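Local coordinates for protein DNA ligase (Aquifex aeolicus, PDB 3QWU) that probably joins nucleic-acid ends as an ATP-dependent polynucleotide ligase, and binds adenosine and calcium ions, at residues 307-312 / 343-348; 329-334 / 349-354. All blocks are in the same frame, centred on the assembly; numbering follows the deposited sequence.

Interaction 1 (307-312 / 343-348)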
loop_
_atom_site.group_PDB
_atom_site.type_symbol
_atom_site.label_atom_id
_atom_site.label_comp_id
_atom_site.label_asym_id
_atom_site.label_seq_id
_atom_site.Cartn_x
_atom_site.Cartn_y
_atom_site.Cartn_z
ATOM N N THR A 307 7.758 -16.228 -21.784
ATOM C CA THR A 307 7.999 -17.093 -22.941
ATOM C C THR A 307 7.026 -18.258 -22.994
ATOM O O THR A 307 6.760 -18.885 -22.003
ATOM C CB THR A 307 9.472 -17.612 -23.010
ATOM O OG1 THR A 307 9.654 -18.418 -24.199
ATOM C CG2 THR A 307 9.837 -18.456 -21.800
ATOM N N CYS A 308 6.457 -18.541 -24.145
ATOM C CA CYS A 308 5.465 -19.622 -24.235
ATOM C C CYS A 308 5.341 -20.126 -25.669
ATOM O O CYS A 308 5.857 -19.503 -26.590
ATOM C CB CYS A 308 4.134 -19.158 -23.661
ATOM S SG CYS A 308 3.465 -17.683 -24.489
ATOM N N LYS A 309 4.706 -21.288 -25.829
ATOM C CA LYS A 309 4.678 -22.085 -27.098
ATOM C C LYS A 309 3.277 -22.265 -27.668
ATOM O O LYS A 309 2.361 -22.573 -26.919
ATOM C CB LYS A 309 5.112 -23.495 -26.774
ATOM C CG LYS A 309 6.416 -23.902 -27.224
ATOM C CD LYS A 309 6.795 -25.201 -26.474
ATOM C CE LYS A 309 6.340 -26.451 -27.218
ATOM N NZ LYS A 309 6.689 -27.738 -26.543
ATOM N N PHE A 310 3.111 -22.169 -28.972
ATOM C CA PHE A 310 1.808 -22.418 -29.565
ATOM C C PHE A 310 1.886 -23.408 -30.697
ATOM O O PHE A 310 2.889 -23.473 -31.378
ATOM C CB PHE A 310 1.170 -21.169 -30.151
ATOM C CG PHE A 310 0.994 -20.072 -29.199
ATOM C CD1 PHE A 310 2.090 -19.387 -28.707
ATOM C CD2 PHE A 310 -0.279 -19.653 -28.846
ATOM C CE1 PHE A 310 1.929 -18.325 -27.824
ATOM C CE2 PHE A 310 -0.465 -18.571 -27.989
ATOM C CZ PHE A 310 0.635 -17.912 -27.456
ATOM N N ARG A 311 0.798 -24.143 -30.900
ATOM C CA ARG A 311 0.587 -24.969 -32.091
ATOM C C ARG A 311 0.249 -24.091 -33.303
ATOM O O ARG A 311 0.684 -24.391 -34.424
ATOM C CB ARG A 311 -0.519 -25.988 -31.832
ATOM C CG ARG A 311 -0.250 -26.795 -30.551
ATOM C CD ARG A 311 -1.118 -27.995 -30.416
ATOM N NE ARG A 311 -0.599 -29.107 -31.202
ATOM C CZ ARG A 311 -1.189 -30.299 -31.313
ATOM N NH1 ARG A 311 -0.616 -31.232 -32.071
ATOM N NH2 ARG A 311 -2.335 -30.557 -30.682
ATOM N N LYS A 312 -0.455 -22.979 -33.067
ATOM C CA LYS A 312 -0.826 -22.083 -34.137
ATOM C C LYS A 312 -0.259 -20.686 -33.930
ATOM O O LYS A 312 -0.433 -20.094 -32.858
ATOM C CB LYS A 312 -2.336 -21.938 -34.183
ATOM C CG LYS A 312 -3.103 -23.171 -34.557
ATOM C CD LYS A 312 -4.438 -22.763 -35.233
ATOM C CE LYS A 312 -5.351 -23.974 -35.557
ATOM N NZ LYS A 312 -6.632 -23.499 -36.183
ATOM N N TYR A 343 6.076 -26.139 -32.924
ATOM C CA TYR A 343 5.393 -25.043 -32.235
ATOM C C TYR A 343 5.983 -23.713 -32.637
ATOM O O TYR A 343 7.152 -23.617 -32.995
ATOM C CB TYR A 343 5.515 -25.198 -30.724
ATOM C CG TYR A 343 4.890 -26.464 -30.214
ATOM C CD1 TYR A 343 3.567 -26.494 -29.786
ATOM C CD2 TYR A 343 5.617 -27.647 -30.172
ATOM C CE1 TYR A 343 2.976 -27.684 -29.325
ATOM C CE2 TYR A 343 5.031 -28.856 -29.692
ATOM C CZ TYR A 343 3.707 -28.864 -29.272
ATOM O OH TYR A 343 3.125 -30.043 -28.826
ATOM N N TRP A 344 5.143 -22.690 -32.598
ATOM C CA TRP A 344 5.591 -21.307 -32.652
ATOM C C TRP A 344 6.020 -20.852 -31.246
ATOM O O TRP A 344 5.208 -20.869 -30.324
ATOM C CB TRP A 344 4.464 -20.456 -33.197
ATOM C CG TRP A 344 4.257 -20.748 -34.618
ATOM C CD1 TRP A 344 3.462 -21.728 -35.163
ATOM C CD2 TRP A 344 4.902 -20.101 -35.711
ATOM N NE1 TRP A 344 3.555 -21.700 -36.534
ATOM C CE2 TRP A 344 4.435 -20.718 -36.898
ATOM C CE3 TRP A 344 5.829 -19.049 -35.807
ATOM C CZ2 TRP A 344 4.853 -20.316 -38.162
ATOM C CZ3 TRP A 344 6.247 -18.644 -37.078
ATOM C CH2 TRP A 344 5.759 -19.280 -38.238
ATOM N N ARG A 345 7.287 -20.484 -31.068
ATOM C CA ARG A 345 7.750 -19.946 -29.783
ATOM C C ARG A 345 7.478 -18.437 -29.666
ATOM O O ARG A 345 7.824 -17.670 -30.574
ATOM C CB ARG A 345 9.236 -20.220 -29.590
ATOM C CG ARG A 345 9.877 -19.418 -28.508
ATOM C CD ARG A 345 9.347 -19.789 -27.176
ATOM N NE ARG A 345 9.723 -21.145 -26.835
ATOM C CZ ARG A 345 9.430 -21.745 -25.697
ATOM N NH1 ARG A 345 8.711 -21.129 -24.765
ATOM N NH2 ARG A 345 9.839 -22.985 -25.499
ATOM N N LEU A 346 6.819 -18.019 -28.587
ATOM C CA LEU A 346 6.602 -16.589 -28.335
ATOM C C LEU A 346 7.377 -16.125 -27.109
ATOM O O LEU A 346 7.354 -16.777 -26.056
ATOM C CB LEU A 346 5.140 -16.264 -28.129
ATOM C CG LEU A 346 4.814 -14.791 -27.864
ATOM C CD1 LEU A 346 5.114 -13.906 -29.084
ATOM C CD2 LEU A 346 3.365 -14.709 -27.481
ATOM N N GLU A 347 8.064 -14.999 -27.258
ATOM C CA GLU A 347 8.697 -14.325 -26.126
ATOM C C GLU A 347 8.225 -12.907 -26.156
ATOM O O GLU A 347 8.231 -12.294 -27.206
ATOM C CB GLU A 347 10.233 -14.303 -26.243
ATOM C CG GLU A 347 10.940 -15.640 -26.157
ATOM C CD GLU A 347 12.455 -15.490 -26.039
ATOM O OE1 GLU A 347 12.952 -14.405 -25.660
ATOM O OE2 GLU A 347 13.155 -16.487 -26.321
ATOM N N PHE A 348 7.849 -12.355 -25.013
ATOM C CA PHE A 348 7.407 -10.970 -25.007
ATOM C C PHE A 348 7.644 -10.293 -23.673
ATOM O O PHE A 348 7.815 -10.950 -22.641
ATOM C CB PHE A 348 5.930 -10.859 -25.445
ATOM C CG PHE A 348 4.953 -11.381 -24.441
ATOM C CD1 PHE A 348 4.554 -12.710 -24.461
ATOM C CD2 PHE A 348 4.386 -10.526 -23.480
ATOM C CE1 PHE A 348 3.627 -13.201 -23.515
ATOM C CE2 PHE A 348 3.462 -11.008 -22.543
ATOM C CZ PHE A 348 3.098 -12.337 -22.541
#
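Strands 307-310 and 343-348 run antiparallel, 159° apart, with four main-chain hydrogen bonds clustered in two hydrogen-bonded pairs. In the pair Cys308–Leu346, Leu346 N meets Cys308 O at 2.7 Å, almost along the C=O axis; Phe310 with Trp344 forms the second pair. Between them the non-hydrogen-bonded pair Lys309–Arg345 sends both side chains to one face of the sheet. Lys309 shows best how that face is built. From CB the chain reaches CG, which lies 3.9 Å from Arg345 NH2 and over the centre of the guanidinium face, while touching Tyr343 CB. CD stays beside the same NH2. A bend at chi3 (90°) then swings CE over one face of the Tyr343 ring, a CH-pi contact 3.5 Å from CE to the ring centroid. NZ follows as a cation-pi partner, 4.0 Å from that centroid and 23° off the normal. Tyr343 OH is hydrogen-bonded to Asp114 of helix 106-115, which would help fix the ring. Arg345, bent at chi2 and chi3, makes salt bridges with Glu137 and Glu340, acids that probably ease its closeness to Lys309. On the other face, Phe310 CE1 rests 3.8 Å from Leu346 CB, and its ring reaches Leu319 of helix 313-325. Side chains alternating between a polar and a largely apolar, partly helix-covered face are typical of antiparallel strands, here edge strand 303-310 on central strand 343-352 of the Pab1020-type C-terminal region.

Interaction 2 (329-334 / 349-354)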
loop_
_atom_site.group_PDB
_atom_site.type_symbol
_atom_site.label_atom_id
_atom_site.label_comp_id
_atom_site.label_asym_id
_atom_site.label_seq_id
_atom_site.Cartn_x
_atom_site.Cartn_y
_atom_site.Cartn_z
ATOM N N HIS A 329 -1.064 1.158 -18.953
ATOM C CA HIS A 329 0.213 1.532 -18.280
ATOM C C HIS A 329 1.302 0.434 -18.469
ATOM O O HIS A 329 2.506 0.676 -18.256
ATOM C CB HIS A 329 0.073 1.777 -16.758
ATOM C CG HIS A 329 -1.214 2.410 -16.316
ATOM N ND1 HIS A 329 -1.575 3.703 -16.652
ATOM C CD2 HIS A 329 -2.190 1.951 -15.490
ATOM C CE1 HIS A 329 -2.741 3.991 -16.092
ATOM N NE2 HIS A 329 -3.137 2.944 -15.386
ATOM N N ILE A 330 0.872 -0.783 -18.788
ATOM C CA ILE A 330 1.785 -1.869 -19.134
ATOM C C ILE A 330 1.847 -1.952 -20.658
ATOM O O ILE A 330 0.812 -2.022 -21.300
ATOM C CB ILE A 330 1.281 -3.222 -18.585
ATOM C CG1 ILE A 330 1.441 -3.329 -17.060
ATOM C CG2 ILE A 330 2.022 -4.334 -19.238
ATOM C CD1 ILE A 330 1.257 -2.000 -16.295
ATOM N N GLN A 331 3.047 -1.917 -21.229
ATOM C CA GLN A 331 3.219 -2.086 -22.663
ATOM C C GLN A 331 3.537 -3.542 -22.954
ATOM O O GLN A 331 4.501 -4.077 -22.399
ATOM C CB GLN A 331 4.363 -1.209 -23.198
ATOM C CG GLN A 331 4.688 -1.414 -24.683
ATOM C CD GLN A 331 5.746 -0.436 -25.227
ATOM O OE1 GLN A 331 6.583 0.101 -24.487
ATOM N NE2 GLN A 331 5.718 -0.229 -26.535
ATOM N N VAL A 332 2.750 -4.176 -23.831
ATOM C CA VAL A 332 3.085 -5.509 -24.370
ATOM C C VAL A 332 3.889 -5.343 -25.649
ATOM O O VAL A 332 3.503 -4.591 -26.568
ATOM C CB VAL A 332 1.833 -6.360 -24.563
ATOM C CG1 VAL A 332 2.198 -7.771 -25.067
ATOM C CG2 VAL A 332 1.054 -6.426 -23.248
ATOM N N LYS A 333 5.063 -5.950 -25.653
ATOM C CA LYS A 333 6.073 -5.715 -26.679
ATOM C C LYS A 333 6.711 -7.044 -27.077
ATOM O O LYS A 333 7.453 -7.626 -26.288
ATOM C CB LYS A 333 7.154 -4.765 -26.160
ATOM C CG LYS A 333 8.340 -4.514 -27.124
ATOM C CD LYS A 333 8.097 -3.300 -28.054
ATOM C CE LYS A 333 9.143 -3.156 -29.209
ATOM N NZ LYS A 333 8.483 -2.867 -30.543
ATOM N N GLU A 334 6.415 -7.504 -28.294
ATOM C CA GLU A 334 6.900 -8.776 -28.799
ATOM C C GLU A 334 8.402 -8.733 -28.951
ATOM O O GLU A 334 8.910 -7.767 -29.464
ATOM C CB GLU A 334 6.261 -9.048 -30.186
ATOM C CG GLU A 334 6.721 -10.356 -30.864
ATOM C CD GLU A 334 6.167 -10.546 -32.279
ATOM O OE1 GLU A 334 4.935 -10.436 -32.464
ATOM O OE2 GLU A 334 6.965 -10.839 -33.204
ATOM N N ASP A 349 7.644 -8.962 -23.728
ATOM C CA ASP A 349 7.885 -8.146 -22.583
ATOM C C ASP A 349 6.608 -7.443 -22.094
ATOM O O ASP A 349 5.817 -6.951 -22.909
ATOM C CB ASP A 349 8.962 -7.126 -22.948
ATOM C CG ASP A 349 10.356 -7.769 -23.137
ATOM O OD1 ASP A 349 10.587 -8.940 -22.698
ATOM O OD2 ASP A 349 11.251 -7.074 -23.690
ATOM N N LYS A 350 6.380 -7.451 -20.778
ATOM C CA LYS A 350 5.483 -6.483 -20.153
ATOM C C LYS A 350 6.414 -5.387 -19.586
ATOM O O LYS A 350 7.223 -5.649 -18.689
ATOM C CB LYS A 350 4.589 -7.112 -19.048
ATOM C CG LYS A 350 3.506 -8.109 -19.559
ATOM C CD LYS A 350 2.798 -8.949 -18.435
ATOM C CE LYS A 350 2.332 -10.342 -19.012
ATOM N NZ LYS A 350 1.240 -11.034 -18.271
ATOM N N VAL A 351 6.350 -4.202 -20.182
ATOM C CA VAL A 351 7.125 -3.031 -19.781
ATOM C C VAL A 351 6.240 -2.206 -18.860
ATOM O O VAL A 351 5.171 -1.768 -19.295
ATOM C CB VAL A 351 7.507 -2.125 -21.030
ATOM C CG1 VAL A 351 8.225 -0.833 -20.602
ATOM C CG2 VAL A 351 8.351 -2.916 -22.091
ATOM N N PHE A 352 6.675 -1.996 -17.617
ATOM C CA PHE A 352 5.966 -1.158 -16.641
ATOM C C PHE A 352 6.379 0.313 -16.782
ATOM O O PHE A 352 7.407 0.740 -16.233
ATOM C CB PHE A 352 6.287 -1.664 -15.222
ATOM C CG PHE A 352 5.837 -3.087 -14.984
ATOM C CD1 PHE A 352 4.571 -3.356 -14.482
ATOM C CD2 PHE A 352 6.650 -4.156 -15.354
ATOM C CE1 PHE A 352 4.146 -4.670 -14.312
ATOM C CE2 PHE A 352 6.228 -5.468 -15.193
ATOM C CZ PHE A 352 5.000 -5.730 -14.655
ATOM N N LEU A 353 5.561 1.087 -17.499
ATOM C CA LEU A 353 5.913 2.442 -17.920
ATOM C C LEU A 353 5.985 3.408 -16.763
ATOM O O LEU A 353 6.792 4.342 -16.781
ATOM C CB LEU A 353 4.875 3.014 -18.916
ATOM C CG LEU A 353 4.875 2.764 -20.431
ATOM C CD1 LEU A 353 5.782 1.630 -20.941
ATOM C CD2 LEU A 353 3.422 2.514 -20.835
ATOM N N ASN A 354 5.107 3.210 -15.788
ATOM C CA ASN A 354 5.064 4.100 -14.641
ATOM C C ASN A 354 6.207 3.842 -13.686
ATOM O O ASN A 354 6.841 4.765 -13.235
ATOM C CB ASN A 354 3.681 4.098 -13.972
ATOM C CG ASN A 354 2.601 4.816 -14.868
ATOM O OD1 ASN A 354 1.393 4.535 -14.789
ATOM N ND2 ASN A 354 3.069 5.698 -15.751
#
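The 330-334 and 349-352 strands belong to one beta hairpin, and their antiparallel register is fixed by two reciprocal hydrogen-bonded pairs. In Gln331–Val351, Val351 N lies in the carbonyl plane of Gln331, 2.9 Å from its O, whereas in Lys333–Asp349 Asp349 N comes from above the carbonyl plane of Lys333, off its lone pairs. The packed part centres on buried Val351, covered by Tyr303, and buried Phe352. The Ile330 and Phe352 side chains lie side by side, CD1 of Ile330 4.0 Å from CD1 of Phe352, and Ile330 CG2 meets Lys350 CB at 3.8 Å. An alanine at Ile330 would lose CG1, CG2 and CD1, and would probably weaken the packing against Phe352 and the Lys350 stem. The solvent side holds the exposed His329, Lys333, Leu353 and Asn354: Leu353 crosses Gln331 at about a right angle, and His329 ND1 is 3.6 Å from Asn354 OD1. Past the N-cap Phe352, Leu353 N bonds to His329 O at 3.2 Å, carrying the pairing into helix 353-363. Chemically, main-chain bonds and a small apolar patch join the strands, while Asp349 hydrogen-bonds Thr305 of strand 303-310 and salt-bridges Arg335 of its own hairpin, and Lys350 NZ hydrogen-bonds Pro139 O in a loop.

In the fold
Both contacts use strand 343-352, the middle strand of a three-stranded antiparallel sheet: interaction 1 pairs its first half with strand 303-310, interaction 2 its last part with strand 330-340. Their centres are 18 Å apart, yet they touch through Phe348, whose CD2 packs 3.9 Å from Val332 CG1. Each is partly buried, but interaction 1 covers more surface, 680 against 513 Å², and has four buried residues where interaction 2 has three buried and four exposed. Interaction 1 combines charge-aromatic contacts with a face against helices, whereas interaction 2 has five main-chain bonds to four, little side-chain chemistry across the strands, and three of its exposed residues at the hairpin's open end.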